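Hypothetical protein PA4535 (Pseudomonas aeruginosa, PDB 1Y0K) is of unknown function but may be a nuclease of the PDDEXK type. Local coordinates at residues A[162-165]-A[166-169]. Sequence-based numbering, arbitrary orientation.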
ATOM      1  N   THR A 162       4.258   6.977 -13.798  1.00 20.78           N
ATOM      2  CA  THR A 162       4.312   8.366 -14.291  1.00 20.87           C
ATOM      3  C   THR A 162       3.110   9.227 -13.884  1.00 20.01           C
ATOM      4  O   THR A 162       3.273  10.389 -13.509  1.00 19.42           O
ATOM      5  CB  THR A 162       4.503   8.423 -15.819  1.00 21.62           C
ATOM      6  OG1 THR A 162       3.398   7.784 -16.457  1.00 24.02           O
ATOM      7  CG2 THR A 162       5.803   7.714 -16.237  1.00 22.92           C
ATOM      8  N   GLU A 163       1.905   8.662 -13.955  1.00 18.97           N
ATOM      9  CA  GLU A 163       0.720   9.431 -13.599  1.00 18.74           C
ATOM     10  C   GLU A 163       0.789   9.820 -12.130  1.00 18.08           C
ATOM     11  O   GLU A 163       0.411  10.923 -11.752  1.00 18.03           O
ATOM     12  CB  GLU A 163      -0.574   8.667 -13.885  1.00 19.21           C
ATOM     13  CG  GLU A 163      -1.813   9.550 -13.706  1.00 18.49           C
ATOM     14  CD  GLU A 163      -3.144   8.828 -13.843  1.00 19.25           C
ATOM     15  OE1 GLU A 163      -3.207   7.729 -14.430  1.00 21.19           O
ATOM     16  OE2 GLU A 163      -4.146   9.385 -13.359  1.00 19.07           O
ATOM     17  N   TYR A 164       1.284   8.907 -11.301  1.00 17.32           N
ATOM     18  CA  TYR A 164       1.280   9.142  -9.862  1.00 16.75           C
ATOM     19  C   TYR A 164       2.410  10.089  -9.461  1.00 16.18           C
ATOM     20  O   TYR A 164       2.239  10.926  -8.574  1.00 15.90           O
ATOM     21  CB  TYR A 164       1.339   7.816  -9.090  1.00 17.20           C
ATOM     22  CG  TYR A 164       0.297   6.797  -9.534  1.00 16.63           C
ATOM     23  CD1 TYR A 164      -0.974   7.197 -10.005  1.00 17.20           C
ATOM     24  CD2 TYR A 164       0.577   5.442  -9.504  1.00 16.14           C
ATOM     25  CE1 TYR A 164      -1.921   6.257 -10.418  1.00 18.11           C
ATOM     26  CE2 TYR A 164      -0.366   4.495  -9.913  1.00 17.48           C
ATOM     27  CZ  TYR A 164      -1.602   4.907 -10.374  1.00 17.95           C
ATOM     28  OH  TYR A 164      -2.508   3.955 -10.778  1.00 18.08           O
ATOM     29  N   LEU A 165       3.549   9.961 -10.131  1.00 16.26           N
ATOM     30  CA  LEU A 165       4.636  10.944  -9.998  1.00 16.82           C
ATOM     31  C   LEU A 165       4.128  12.353 -10.309  1.00 17.27           C
ATOM     32  O   LEU A 165       4.372  13.291  -9.546  1.00 17.00           O
ATOM     33  CB  LEU A 165       5.805  10.596 -10.913  1.00 17.29           C
ATOM     34  CG  LEU A 165       6.753   9.474 -10.474  1.00 18.60           C
ATOM     35  CD1 LEU A 165       7.567   8.968 -11.658  1.00 20.21           C
ATOM     36  CD2 LEU A 165       7.669   9.970  -9.358  1.00 20.67           C
ATOM     37  N   ARG A 166       3.399  12.490 -11.415  1.00 17.75           N
ATOM     38  CA  ARG A 166       2.850  13.789 -11.824  1.00 18.75           C
ATOM     39  C   ARG A 166       1.844  14.398 -10.826  1.00 18.24           C
ATOM     40  O   ARG A 166       1.646  15.611 -10.805  1.00 18.66           O
ATOM     41  CB  ARG A 166       2.265  13.720 -13.246  1.00 19.46           C
ATOM     42  CG  ARG A 166       3.348  13.639 -14.332  1.00 23.40           C
ATOM     43  CD  ARG A 166       2.832  14.064 -15.704  1.00 29.91           C
ATOM     44  NE  ARG A 166       1.918  13.078 -16.274  1.00 34.51           N
ATOM     45  CZ  ARG A 166       2.291  12.052 -17.037  1.00 37.44           C
ATOM     46  NH1 ARG A 166       3.574  11.863 -17.343  1.00 38.19           N
ATOM     47  NH2 ARG A 166       1.376  11.207 -17.496  1.00 39.28           N
ATOM     48  N   GLN A 167       1.224  13.566  -9.991  1.00 17.83           N
ATOM     49  CA  GLN A 167       0.263  14.049  -8.979  1.00 17.46           C
ATOM     50  C   GLN A 167       0.931  14.774  -7.802  1.00 17.36           C
ATOM     51  O   GLN A 167       0.255  15.466  -7.018  1.00 17.97           O
ATOM     52  CB  GLN A 167      -0.634  12.902  -8.486  1.00 17.11           C
ATOM     53  CG  GLN A 167      -1.642  12.407  -9.537  1.00 16.93           C
ATOM     54  CD  GLN A 167      -2.287  11.076  -9.179  1.00 17.57           C
ATOM     55  OE1 GLN A 167      -1.813  10.354  -8.288  1.00 17.55           O
ATOM     56  NE2 GLN A 167      -3.381  10.741  -9.879  1.00 17.91           N
ATOM     57  N   GLY A 168       2.246  14.597  -7.677  1.00 16.95           N
ATOM     58  CA  GLY A 168       3.073  15.380  -6.754  1.00 16.21           C
ATOM     59  C   GLY A 168       3.341  14.812  -5.372  1.00 15.98           C
ATOM     60  O   GLY A 168       3.979  15.477  -4.550  1.00 16.00           O
ATOM     61  N   TRP A 169       2.877  13.591  -5.102  1.00 14.60           N
ATOM     62  CA  TRP A 169       3.157  12.928  -3.812  1.00 14.20           C
ATOM     63  C   TRP A 169       4.654  12.801  -3.540  1.00 13.72           C
ATOM     64  O   TRP A 169       5.450  12.665  -4.467  1.00 13.12           O
ATOM     65  CB  TRP A 169       2.555  11.508  -3.772  1.00 14.40           C
ATOM     66  CG  TRP A 169       1.210  11.390  -4.384  1.00 14.79           C
ATOM     67  CD1 TRP A 169       0.874  10.679  -5.512  1.00 15.64           C
ATOM     68  CD2 TRP A 169       0.005  12.013  -3.928  1.00 14.51           C
ATOM     69  NE1 TRP A 169      -0.475  10.809  -5.764  1.00 15.17           N
ATOM     70  CE2 TRP A 169      -1.028  11.632  -4.819  1.00 14.77           C
ATOM     71  CE3 TRP A 169      -0.307  12.862  -2.855  1.00 15.44           C
ATOM     72  CZ2 TRP A 169      -2.344  12.061  -4.662  1.00 14.54           C
ATOM     73  CZ3 TRP A 169      -1.612  13.287  -2.706  1.00 15.10           C
ATOM     74  CH2 TRP A 169      -2.616  12.886  -3.607  1.00 15.85           C
TER
HETATM   75  O   HOH W   1      -4.032  11.881 -12.763  1.00 29.49           O
HETATM   76  O   HOH W   2       5.804  13.222  -7.179  1.00 21.05           O
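The guanidinium of R166 has T162 O over the centre of one face, 3.9 Å above the plane. A bend at chi3 (-71°) folds the arginine back there, beside T162. The amide of Q167 runs alongside the Y164 ring, the two planes 35° apart. Its OE1 comes 3.7 Å from Y164 CD1. The same OE1 accepts a hydrogen bond of 2.9 Å from W169 NE1, lying slightly tilted from the indole plane, and this fixes which way round the amide sits. The other end of the amide, NE2, reaches E163 OE2 through water 1. E163 OE2 also forms a salt bridge to R123 on helix 119-132.

This is the C-terminal end of the short helix 162-166, just before strand 171-175. R166 N still makes a helical i to i+4 bond to T162 O at 3.0 Å. Q167 N divides between a weak i to i+4 bond to E163 O and an i to i+3 bond to Y164 O. G168 N then bonds to L165 O, also i to i+3. G168 is the first residue off helical angles, with phi 94°; a CB there would press on the carbonyl O of Q167. Water 2 bridges L165 O and W169 O. The Y164 hydroxyl bonds to Q115 O.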